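Local coordinates for protein methylxanthine N1-demethylase NdmA (Pseudomonas putida, PDB 6ICN) that removes the N1-methyl group of caffeine and related methylxanthines as a Rieske non-heme iron oxygenase, giving theobromine and formaldehyde from caffeine, at residues A[174-185]-A[307-318]; A[247-255]-A[265-273]. One frame throughout, in Å; residues are numbered along the deposited sequence.

Contact 1: A[174-185]-A[307-318]; sequences WWDATAERRWEN and DKPVIESQWPKD. With CO (cobalt (II) ion), chain E.
Lys317 NZ meets Asp176 twice, at the backbone O (2.7 Å) and at the carboxylate OD2 (3.0 Å), the latter a salt bridge from above the carboxylate plane. Asp176 N, at the centre of an inverse gamma turn, gives an almost straight bond (176°) to Glu312 OE1; OE2 takes Lys308 NZ. The Arg181 guanidinium holds the chain beyond the helix: NH2 donates in its own plane to Pro316 O (2.9 Å), NE to Lys317 O (3.0 Å), and Gln314 CB lies over one face. NH1 forms a salt bridge with Glu323; Gln314 NE2 bonds Arg83 O of the second subunit. With an alanine in place of Arg181, Lys317 O would keep a water, but the 316-317 turn would probably be set free to shift and Glu323 would probably lose this salt bridge. Second-shell Asn185 ND2 bonds metal-ligating Asp307 OD1 (2.8 Å) from above the carboxylate, the two planes nearly perpendicular; Tyr101 of the second subunit and Arg182 NH1 also hold the amide. Asp307 chelates the metal through both oxygens, with His191 and His196 completing the two-histidine, one-carboxylate triad that holds iron in Rieske oxygenases and cobalt here. One face of the Trp175 ring lies on helix 293-313, Ile311 CG2 over the six-membered ring (3.7 Å to its centroid) and Lys308 CG over the five-membered one; CZ3 sits over the Arg182 guanidinium. Ile311 CG1, anti to the backbone N (chi1 -178°), meets Ala177 CB and carries CD1 to Arg181 O. Edge strand 166-175 and helix 179-186 are thus joined to the end of helix 293-313, with helix 330-348 and the second subunit alongside.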
loop_
_atom_site.group_PDB
_atom_site.type_symbol
_atom_site.label_atom_id
_atom_site.label_comp_id
_atom_site.label_asym_id
_atom_site.label_seq_id
_atom_site.Cartn_x
_atom_site.Cartn_y
_atom_site.Cartn_z
ATOM N N TRP A 174 21.199 1.528 -7.172
ATOM C CA TRP A 174 20.679 1.979 -8.457
ATOM C C TRP A 174 20.392 3.471 -8.410
ATOM O O TRP A 174 19.749 3.943 -7.474
ATOM C CB TRP A 174 19.399 1.231 -8.796
ATOM C CG TRP A 174 19.617 -0.199 -9.097
ATOM C CD1 TRP A 174 19.892 -1.204 -8.205
ATOM C CD2 TRP A 174 19.540 -0.799 -10.377
ATOM N NE1 TRP A 174 20.010 -2.394 -8.872
ATOM C CE2 TRP A 174 19.796 -2.178 -10.207
ATOM C CE3 TRP A 174 19.298 -0.307 -11.655
ATOM C CZ2 TRP A 174 19.795 -3.064 -11.271
ATOM C CZ3 TRP A 174 19.295 -1.195 -12.719
ATOM C CH2 TRP A 174 19.545 -2.555 -12.517
ATOM N N TRP A 175 20.858 4.206 -9.420
ATOM C CA TRP A 175 20.574 5.629 -9.538
ATOM C C TRP A 175 19.939 5.944 -10.883
ATOM O O TRP A 175 20.288 5.358 -11.911
ATOM C CB TRP A 175 21.843 6.476 -9.408
ATOM C CG TRP A 175 22.364 6.680 -8.015
ATOM C CD1 TRP A 175 21.858 6.165 -6.851
ATOM C CD2 TRP A 175 23.475 7.498 -7.649
ATOM N NE1 TRP A 175 22.608 6.608 -5.778
ATOM C CE2 TRP A 175 23.602 7.428 -6.245
ATOM C CE3 TRP A 175 24.380 8.287 -8.372
ATOM C CZ2 TRP A 175 24.601 8.114 -5.556
ATOM C CZ3 TRP A 175 25.381 8.967 -7.676
ATOM C CH2 TRP A 175 25.471 8.879 -6.285
ATOM N N ASP A 176 19.017 6.903 -10.876
ATOM C CA ASP A 176 18.461 7.462 -12.099
ATOM C C ASP A 176 19.402 8.554 -12.612
ATOM O O ASP A 176 19.081 9.740 -12.643
ATOM C CB ASP A 176 17.062 8.008 -11.830
ATOM C CG ASP A 176 16.350 8.450 -13.091
ATOM O OD1 ASP A 176 16.248 7.654 -14.044
ATOM O OD2 ASP A 176 15.855 9.599 -13.120
ATOM N N ALA A 177 20.613 8.128 -12.972
ATOM C CA ALA A 177 21.625 9.025 -13.520
ATOM C C ALA A 177 22.566 8.194 -14.377
ATOM O O ALA A 177 22.683 6.981 -14.199
ATOM C CB ALA A 177 22.403 9.749 -12.419
ATOM N N THR A 178 23.229 8.861 -15.319
ATOM C CA THR A 178 24.121 8.170 -16.239
ATOM C C THR A 178 25.468 7.850 -15.596
ATOM O O THR A 178 25.880 8.436 -14.588
ATOM C CB THR A 178 24.354 9.012 -17.487
ATOM O OG1 THR A 178 25.037 10.226 -17.118
ATOM C CG2 THR A 178 23.031 9.321 -18.173
ATOM N N ALA A 179 26.185 6.912 -16.230
ATOM C CA ALA A 179 27.491 6.520 -15.714
ATOM C C ALA A 179 28.490 7.669 -15.796
ATOM O O ALA A 179 29.318 7.829 -14.902
ATOM C CB ALA A 179 28.005 5.296 -16.469
ATOM N N GLU A 180 28.410 8.489 -16.846
ATOM C CA GLU A 180 29.267 9.672 -16.935
ATOM C C GLU A 180 29.009 10.647 -15.782
ATOM O O GLU A 180 29.953 11.145 -15.155
ATOM C CB GLU A 180 29.056 10.365 -18.290
ATOM C CG GLU A 180 29.481 9.531 -19.510
ATOM C CD GLU A 180 28.387 8.572 -20.044
ATOM O OE1 GLU A 180 27.278 8.444 -19.438
ATOM O OE2 GLU A 180 28.630 7.934 -21.102
ATOM N N ARG A 181 27.732 10.937 -15.479
ATOM C CA ARG A 181 27.466 11.859 -14.379
ATOM C C ARG A 181 27.875 11.253 -13.041
ATOM O O ARG A 181 28.333 11.971 -12.144
ATOM C CB ARG A 181 25.983 12.266 -14.385
ATOM C CG ARG A 181 25.608 13.082 -15.634
ATOM C CD ARG A 181 24.945 14.333 -15.202
ATOM N NE ARG A 181 24.238 15.084 -16.234
ATOM C CZ ARG A 181 24.552 16.338 -16.569
ATOM N NH1 ARG A 181 25.597 16.928 -16.004
ATOM N NH2 ARG A 181 23.820 16.990 -17.460
ATOM N N ARG A 182 27.746 9.925 -12.897
ATOM C CA ARG A 182 28.169 9.279 -11.662
ATOM C C ARG A 182 29.679 9.368 -11.490
ATOM O O ARG A 182 30.169 9.669 -10.395
ATOM C CB ARG A 182 27.695 7.818 -11.653
ATOM C CG ARG A 182 27.518 7.250 -10.245
ATOM C CD ARG A 182 28.826 6.711 -9.678
ATOM N NE ARG A 182 28.719 6.577 -8.221
ATOM C CZ ARG A 182 28.877 7.575 -7.355
ATOM N NH1 ARG A 182 29.176 8.805 -7.800
ATOM N NH2 ARG A 182 28.740 7.357 -6.043
ATOM N N TRP A 183 30.430 9.120 -12.568
ATOM C CA TRP A 183 31.883 9.221 -12.512
ATOM C C TRP A 183 32.305 10.624 -12.084
ATOM O O TRP A 183 33.123 10.797 -11.169
ATOM C CB TRP A 183 32.478 8.866 -13.880
ATOM C CG TRP A 183 33.995 8.691 -13.892
ATOM C CD1 TRP A 183 34.672 7.504 -13.875
ATOM C CD2 TRP A 183 35.002 9.728 -13.948
ATOM N NE1 TRP A 183 36.041 7.733 -13.906
ATOM C CE2 TRP A 183 36.264 9.086 -13.960
ATOM C CE3 TRP A 183 34.957 11.123 -14.010
ATOM C CZ2 TRP A 183 37.472 9.795 -13.993
ATOM C CZ3 TRP A 183 36.166 11.837 -14.052
ATOM C CH2 TRP A 183 37.406 11.165 -14.048
ATOM N N GLU A 184 31.720 11.647 -12.718
ATOM C CA GLU A 184 32.089 13.016 -12.375
ATOM C C GLU A 184 31.722 13.347 -10.934
ATOM O O GLU A 184 32.473 14.045 -10.241
ATOM C CB GLU A 184 31.432 13.990 -13.358
ATOM C CG GLU A 184 31.903 13.758 -14.778
ATOM C CD GLU A 184 31.459 14.830 -15.737
ATOM O OE1 GLU A 184 31.102 15.930 -15.262
ATOM O OE2 GLU A 184 31.438 14.560 -16.957
ATOM N N ASN A 185 30.592 12.824 -10.442
ATOM C CA ASN A 185 30.241 13.038 -9.040
ATOM C C ASN A 185 31.280 12.425 -8.101
ATOM O O ASN A 185 31.632 13.020 -7.078
ATOM C CB ASN A 185 28.843 12.462 -8.772
ATOM C CG ASN A 185 28.475 12.471 -7.297
ATOM O OD1 ASN A 185 28.445 11.420 -6.661
ATOM N ND2 ASN A 185 28.222 13.654 -6.738
ATOM N N ASP A 307 24.553 12.241 -2.046
ATOM C CA ASP A 307 24.705 12.539 -3.475
ATOM C C ASP A 307 23.418 12.318 -4.273
ATOM O O ASP A 307 23.107 13.102 -5.175
ATOM C CB ASP A 307 25.824 11.673 -4.078
ATOM C CG ASP A 307 27.204 12.173 -3.723
ATOM O OD1 ASP A 307 27.513 13.331 -4.027
ATOM O OD2 ASP A 307 28.001 11.405 -3.150
ATOM N N LYS A 308 22.683 11.236 -3.991
ATOM C CA LYS A 308 21.676 10.718 -4.923
ATOM C C LYS A 308 20.654 11.746 -5.416
ATOM O O LYS A 308 20.456 11.846 -6.636
ATOM C CB LYS A 308 20.976 9.519 -4.260
ATOM C CG LYS A 308 19.905 8.858 -5.133
ATOM C CD LYS A 308 19.258 7.682 -4.359
ATOM C CE LYS A 308 18.161 6.983 -5.182
ATOM N NZ LYS A 308 16.952 7.850 -5.313
ATOM N N PRO A 309 19.974 12.517 -4.559
ATOM C CA PRO A 309 18.917 13.392 -5.093
ATOM C C PRO A 309 19.463 14.470 -6.018
ATOM O O PRO A 309 18.822 14.819 -7.016
ATOM C CB PRO A 309 18.278 13.983 -3.832
ATOM C CG PRO A 309 19.242 13.748 -2.732
ATOM C CD PRO A 309 20.002 12.515 -3.086
ATOM N N VAL A 310 20.650 14.986 -5.712
ATOM C CA VAL A 310 21.208 16.048 -6.546
ATOM C C VAL A 310 21.642 15.494 -7.887
ATOM O O VAL A 310 21.381 16.096 -8.942
ATOM C CB VAL A 310 22.359 16.743 -5.798
ATOM C CG1 VAL A 310 22.977 17.858 -6.653
ATOM C CG2 VAL A 310 21.851 17.283 -4.463
ATOM N N ILE A 311 22.325 14.347 -7.889
ATOM C CA ILE A 311 22.776 13.805 -9.165
ATOM C C ILE A 311 21.582 13.371 -10.018
ATOM O O ILE A 311 21.570 13.582 -11.235
ATOM C CB ILE A 311 23.795 12.663 -8.952
ATOM C CG1 ILE A 311 24.267 12.152 -10.305
ATOM C CG2 ILE A 311 23.185 11.493 -8.164
ATOM C CD1 ILE A 311 25.441 11.215 -10.238
ATOM N N GLU A 312 20.552 12.772 -9.396
ATOM C CA GLU A 312 19.375 12.380 -10.168
ATOM C C GLU A 312 18.609 13.587 -10.700
ATOM O O GLU A 312 17.867 13.449 -11.674
ATOM C CB GLU A 312 18.451 11.493 -9.318
ATOM C CG GLU A 312 19.070 10.128 -8.983
ATOM C CD GLU A 312 18.101 9.193 -8.274
ATOM O OE1 GLU A 312 18.212 7.959 -8.477
ATOM O OE2 GLU A 312 17.225 9.692 -7.513
ATOM N N SER A 313 18.800 14.772 -10.104
ATOM C CA SER A 313 18.119 15.971 -10.589
ATOM C C SER A 313 18.776 16.571 -11.832
ATOM O O SER A 313 18.119 17.336 -12.553
ATOM C CB SER A 313 18.064 17.041 -9.485
ATOM O OG SER A 313 19.263 17.799 -9.436
ATOM N N GLN A 314 20.036 16.246 -12.103
ATOM C CA GLN A 314 20.729 16.855 -13.240
ATOM C C GLN A 314 20.000 16.544 -14.545
ATOM O O GLN A 314 19.671 15.389 -14.844
ATOM C CB GLN A 314 22.168 16.357 -13.292
ATOM C CG GLN A 314 23.025 16.865 -12.128
ATOM C CD GLN A 314 24.431 16.327 -12.216
ATOM O OE1 GLN A 314 24.720 15.232 -11.736
ATOM N NE2 GLN A 314 25.325 17.092 -12.854
ATOM N N TRP A 315 19.706 17.584 -15.317
ATOM C CA TRP A 315 18.950 17.380 -16.541
ATOM C C TRP A 315 19.441 18.346 -17.613
ATOM O O TRP A 315 19.784 19.473 -17.302
ATOM C CB TRP A 315 17.449 17.549 -16.287
ATOM C CG TRP A 315 16.993 18.952 -15.952
ATOM C CD1 TRP A 315 17.118 19.604 -14.750
ATOM C CD2 TRP A 315 16.304 19.858 -16.829
ATOM N NE1 TRP A 315 16.559 20.867 -14.838
ATOM C CE2 TRP A 315 16.052 21.041 -16.100
ATOM C CE3 TRP A 315 15.899 19.790 -18.163
ATOM C CZ2 TRP A 315 15.396 22.149 -16.668
ATOM C CZ3 TRP A 315 15.249 20.888 -18.721
ATOM C CH2 TRP A 315 15.007 22.047 -17.975
ATOM N N PRO A 316 19.474 17.895 -18.877
ATOM C CA PRO A 316 19.201 16.526 -19.335
ATOM C C PRO A 316 20.210 15.518 -18.791
ATOM O O PRO A 316 21.208 15.912 -18.212
ATOM C CB PRO A 316 19.307 16.629 -20.865
ATOM C CG PRO A 316 20.030 17.856 -21.129
ATOM C CD PRO A 316 19.753 18.808 -19.997
ATOM N N LYS A 317 19.902 14.232 -18.948
ATOM C CA LYS A 317 20.697 13.195 -18.306
ATOM C C LYS A 317 22.135 13.201 -18.807
ATOM O O LYS A 317 23.073 12.999 -18.022
ATOM C CB LYS A 317 20.046 11.837 -18.547
ATOM C CG LYS A 317 18.733 11.632 -17.802
ATOM C CD LYS A 317 18.924 11.772 -16.305
ATOM C CE LYS A 317 17.707 11.250 -15.525
ATOM N NZ LYS A 317 17.800 11.680 -14.096
ATOM N N ASP A 318 22.324 13.427 -20.108
ATOM C CA ASP A 318 23.646 13.586 -20.709
ATOM C C ASP A 318 24.024 15.058 -20.721
ATOM O O ASP A 318 23.222 15.897 -21.142
ATOM C CB ASP A 318 23.653 13.052 -22.144
ATOM C CG ASP A 318 23.306 11.570 -22.229
ATOM O OD1 ASP A 318 23.866 10.770 -21.453
ATOM O OD2 ASP A 318 22.475 11.200 -23.084
HETATM CO CO CO E . 29.467 13.068 -3.293
HETATM O O HOH W 1 22.382 11.627 -15.547
HETATM O O HOH W 2 25.874 10.933 -19.725
HETATM O O HOH W 3 27.363 14.542 -11.472
HETATM O O HOH W 4 29.632 9.377 -4.119
HETATM O O HOH W 5 30.697 11.873 -4.503
#

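Contact 2: A[247-255]-A[265-273]; sequences MPFAINLEV and VLFNVSCPV. With CFF (caffeine), chain F.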
loop_
_atom_site.group_PDB
_atom_site.type_symbol
_atom_site.label_atom_id
_atom_site.label_comp_id
_atom_site.label_asym_id
_atom_site.label_seq_id
_atom_site.Cartn_x
_atom_site.Cartn_y
_atom_site.Cartn_z
ATOM N N MET A 247 39.394 3.817 -17.664
ATOM C CA MET A 247 38.349 4.418 -18.503
ATOM C C MET A 247 37.434 3.346 -19.042
ATOM O O MET A 247 37.908 2.270 -19.418
ATOM C CB MET A 247 38.958 5.232 -19.656
ATOM C CG MET A 247 39.741 6.439 -19.154
ATOM S SD MET A 247 38.622 7.715 -18.485
ATOM C CE MET A 247 37.901 8.305 -19.986
ATOM N N PRO A 248 36.127 3.633 -19.126
ATOM C CA PRO A 248 35.470 4.922 -18.860
ATOM C C PRO A 248 34.841 5.125 -17.486
ATOM O O PRO A 248 34.602 6.276 -17.138
ATOM C CB PRO A 248 34.358 4.958 -19.901
ATOM C CG PRO A 248 33.994 3.512 -20.104
ATOM C CD PRO A 248 35.249 2.710 -19.873
ATOM N N PHE A 249 34.521 4.071 -16.728
ATOM C CA PHE A 249 33.625 4.271 -15.588
ATOM C C PHE A 249 34.130 3.741 -14.255
ATOM O O PHE A 249 33.391 3.815 -13.263
ATOM C CB PHE A 249 32.253 3.638 -15.877
ATOM C CG PHE A 249 31.547 4.223 -17.067
ATOM C CD1 PHE A 249 31.490 5.604 -17.266
ATOM C CD2 PHE A 249 30.937 3.394 -17.987
ATOM C CE1 PHE A 249 30.851 6.131 -18.385
ATOM C CE2 PHE A 249 30.285 3.907 -19.109
ATOM C CZ PHE A 249 30.248 5.296 -19.307
ATOM N N ALA A 250 35.332 3.197 -14.184
ATOM C CA ALA A 250 35.819 2.598 -12.946
ATOM C C ALA A 250 36.789 3.536 -12.250
ATOM O O ALA A 250 37.665 4.116 -12.896
ATOM C CB ALA A 250 36.496 1.258 -13.220
ATOM N N ILE A 251 36.640 3.680 -10.934
ATOM C CA ILE A 251 37.517 4.526 -10.130
ATOM C C ILE A 251 38.111 3.715 -8.986
ATOM O O ILE A 251 37.375 3.160 -8.160
ATOM C CB ILE A 251 36.786 5.759 -9.581
ATOM C CG1 ILE A 251 36.251 6.616 -10.735
ATOM C CG2 ILE A 251 37.691 6.571 -8.651
ATOM C CD1 ILE A 251 35.130 7.520 -10.291
ATOM N N ASN A 252 39.447 3.672 -8.916
ATOM C CA ASN A 252 40.165 3.083 -7.794
ATOM C C ASN A 252 40.789 4.227 -7.005
ATOM O O ASN A 252 41.669 4.932 -7.517
ATOM C CB ASN A 252 41.226 2.094 -8.281
ATOM C CG ASN A 252 41.890 1.340 -7.136
ATOM O OD1 ASN A 252 41.435 0.262 -6.745
ATOM N ND2 ASN A 252 42.971 1.898 -6.599
ATOM N N LEU A 253 40.310 4.441 -5.774
ATOM C CA LEU A 253 40.786 5.533 -4.925
ATOM C C LEU A 253 41.506 4.945 -3.713
ATOM O O LEU A 253 40.878 4.318 -2.850
ATOM C CB LEU A 253 39.629 6.439 -4.497
ATOM C CG LEU A 253 39.938 7.469 -3.404
ATOM C CD1 LEU A 253 41.108 8.383 -3.814
ATOM C CD2 LEU A 253 38.693 8.316 -3.089
ATOM N N GLU A 254 42.821 5.153 -3.634
ATOM C CA GLU A 254 43.600 4.723 -2.477
ATOM C C GLU A 254 43.765 5.899 -1.526
ATOM O O GLU A 254 44.327 6.931 -1.911
ATOM C CB GLU A 254 44.965 4.191 -2.908
ATOM C CG GLU A 254 44.900 2.913 -3.722
ATOM C CD GLU A 254 46.263 2.530 -4.301
ATOM O OE1 GLU A 254 46.549 2.855 -5.483
ATOM O OE2 GLU A 254 47.055 1.915 -3.552
ATOM N N VAL A 255 43.268 5.750 -0.297
ATOM C CA VAL A 255 43.349 6.796 0.722
ATOM C C VAL A 255 44.361 6.378 1.783
ATOM O O VAL A 255 44.204 5.337 2.437
ATOM C CB VAL A 255 41.988 7.089 1.376
ATOM C CG1 VAL A 255 42.121 8.248 2.364
ATOM C CG2 VAL A 255 40.928 7.397 0.328
ATOM N N VAL A 265 40.829 1.730 0.647
ATOM C CA VAL A 265 40.689 1.760 -0.807
ATOM C C VAL A 265 39.208 1.713 -1.158
ATOM O O VAL A 265 38.476 0.860 -0.644
ATOM C CB VAL A 265 41.426 0.589 -1.479
ATOM C CG1 VAL A 265 41.345 0.708 -2.994
ATOM C CG2 VAL A 265 42.889 0.524 -1.008
ATOM N N LEU A 266 38.776 2.609 -2.040
ATOM C CA LEU A 266 37.414 2.615 -2.563
ATOM C C LEU A 266 37.458 2.295 -4.048
ATOM O O LEU A 266 38.162 2.964 -4.815
ATOM C CB LEU A 266 36.730 3.964 -2.347
ATOM C CG LEU A 266 36.664 4.444 -0.902
ATOM C CD1 LEU A 266 36.385 5.938 -0.886
ATOM C CD2 LEU A 266 35.575 3.686 -0.137
ATOM N N PHE A 267 36.710 1.279 -4.460
ATOM C CA PHE A 267 36.629 0.900 -5.863
ATOM C C PHE A 267 35.176 1.057 -6.277
ATOM O O PHE A 267 34.298 0.325 -5.796
ATOM C CB PHE A 267 37.135 -0.526 -6.077
ATOM C CG PHE A 267 37.017 -1.019 -7.490
ATOM C CD1 PHE A 267 37.940 -0.638 -8.464
ATOM C CD2 PHE A 267 35.992 -1.884 -7.851
ATOM C CE1 PHE A 267 37.838 -1.115 -9.754
ATOM C CE2 PHE A 267 35.875 -2.371 -9.160
ATOM C CZ PHE A 267 36.801 -1.987 -10.114
ATOM N N ASN A 268 34.912 2.033 -7.133
ATOM C CA ASN A 268 33.546 2.339 -7.539
ATOM C C ASN A 268 33.435 2.216 -9.050
ATOM O O ASN A 268 34.259 2.775 -9.782
ATOM C CB ASN A 268 33.138 3.745 -7.072
ATOM C CG ASN A 268 31.631 3.976 -7.178
ATOM O OD1 ASN A 268 31.161 4.502 -8.190
ATOM N ND2 ASN A 268 30.861 3.556 -6.143
ATOM N N VAL A 269 32.433 1.475 -9.522
ATOM C CA VAL A 269 32.219 1.330 -10.961
ATOM C C VAL A 269 30.717 1.303 -11.261
ATOM O O VAL A 269 29.922 0.731 -10.505
ATOM C CB VAL A 269 32.955 0.080 -11.503
ATOM C CG1 VAL A 269 32.512 -1.211 -10.756
ATOM C CG2 VAL A 269 32.793 -0.051 -13.023
ATOM N N SER A 270 30.328 1.941 -12.364
ATOM C CA SER A 270 28.930 2.055 -12.768
ATOM C C SER A 270 28.657 1.143 -13.957
ATOM O O SER A 270 29.385 1.188 -14.957
ATOM C CB SER A 270 28.561 3.496 -13.156
ATOM O OG SER A 270 28.812 4.428 -12.119
ATOM N N CYS A 271 27.606 0.338 -13.858
ATOM C CA CYS A 271 27.054 -0.346 -15.026
ATOM C C CYS A 271 26.098 0.589 -15.759
ATOM O O CYS A 271 25.078 1.005 -15.180
ATOM C CB CYS A 271 26.320 -1.613 -14.626
ATOM S SG CYS A 271 25.542 -2.526 -16.006
ATOM N N PRO A 272 26.384 0.953 -17.001
ATOM C CA PRO A 272 25.422 1.728 -17.791
ATOM C C PRO A 272 24.275 0.840 -18.248
ATOM O O PRO A 272 24.341 0.174 -19.286
ATOM C CB PRO A 272 26.266 2.225 -18.970
ATOM C CG PRO A 272 27.263 1.116 -19.171
ATOM C CD PRO A 272 27.607 0.640 -17.773
ATOM N N VAL A 273 23.209 0.815 -17.461
ATOM C CA VAL A 273 22.131 -0.129 -17.728
ATOM C C VAL A 273 21.369 0.291 -18.969
ATOM O O VAL A 273 21.060 -0.535 -19.843
ATOM C CB VAL A 273 21.210 -0.243 -16.496
ATOM C CG1 VAL A 273 19.922 -0.985 -16.855
ATOM C CG2 VAL A 273 21.938 -0.949 -15.361
HETATM N N1 CFF F . 33.740 9.437 -2.416
HETATM C C2 CFF F . 34.820 9.804 -1.655
HETATM C C10 CFF F . 33.526 10.058 -3.710
HETATM C C6 CFF F . 32.877 8.517 -1.976
HETATM N N3 CFF F . 35.024 9.230 -0.442
HETATM O O11 CFF F . 35.585 10.629 -2.055
HETATM C C12 CFF F . 36.170 9.614 0.378
HETATM C C4 CFF F . 34.151 8.298 0.007
HETATM C C5 CFF F . 33.093 7.932 -0.743
HETATM N N9 CFF F . 34.115 7.585 1.147
HETATM O O13 CFF F . 31.932 8.199 -2.646
HETATM N N7 CFF F . 32.413 6.987 -0.066
HETATM C C8 CFF F . 33.043 6.777 1.096
HETATM C C14 CFF F . 31.223 6.178 -0.266
HETATM O O HOH W 6 30.750 5.815 -12.929
HETATM O O HOH W 7 32.076 5.148 -11.122
#
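Leu253 and Leu266 run abreast off the same face of the hairpin, with CD2 of Leu253 4.0 Å from CD1 of Leu266. Together they make a low apolar ridge under the substrate: Leu266 CD1 comes to 3.4 Å from caffeine C4, and Leu253 CD2 lies farther off, near the O11 carbonyl. Leu266 CG is anti to its carbonyl carbon (chi1 -57°), a turn that brings CD1 up against the bicyclic system. Phe241, packed on Leu253, is another wall of this pocket. The backbones beneath form an antiparallel beta hairpin, strands 250-257 and 263-274, at the middle of the large sheet of the catalytic domain. Its hydrogen-bonded pairs are Ile251 with Asn268 and Leu253 with Leu266; Leu253 N reaches Leu266 O at 2.8 Å. The other face carries Ala250, Asn252, Glu254, Val265, Phe267 and Val269. Val265 CG1 fits against Asn252 OD1 (3.8 Å), whose stronger partner is Ser158 N, and Val265 CG2 lies along the Glu254 stem. The small Ala250 CB rests against Val269 CG2 (3.9 Å), with the Phe267 ring a little farther off, itself meeting Phe157. Where the strands part, Phe249 leans across to the partner strand, CE2 meeting Pro272 CG at 4.1 Å, with Pro248 CG over one face of the ring. A water sits 2.8 Å from Phe249 O and near Asn268 OD1; Asn268 ND2 bonds Tyr173 OH.

How the contacts relate
After the N-terminal Rieske domain the chain enters 174-185, the first segment of contact 1, where strand 166-175 gives way to helix 179-186. It then crosses the metal-binding region and the sheet before entering the 247-255 and 265-273 hairpin; contact 2 closes a short loop there. Only after strand 277-286 and along helix 293-313 does the chain reach 307-318 and close contact 1, so the hairpin is nested inside that long loop. The two contacts also meet directly: Arg182 packs on Asn268 and Ser270, and Trp183 on Ile251 and Pro248. Helix 179-186 therefore lies between the central strands and helix 293-313, with the caffeine pocket and cobalt site close together at one end.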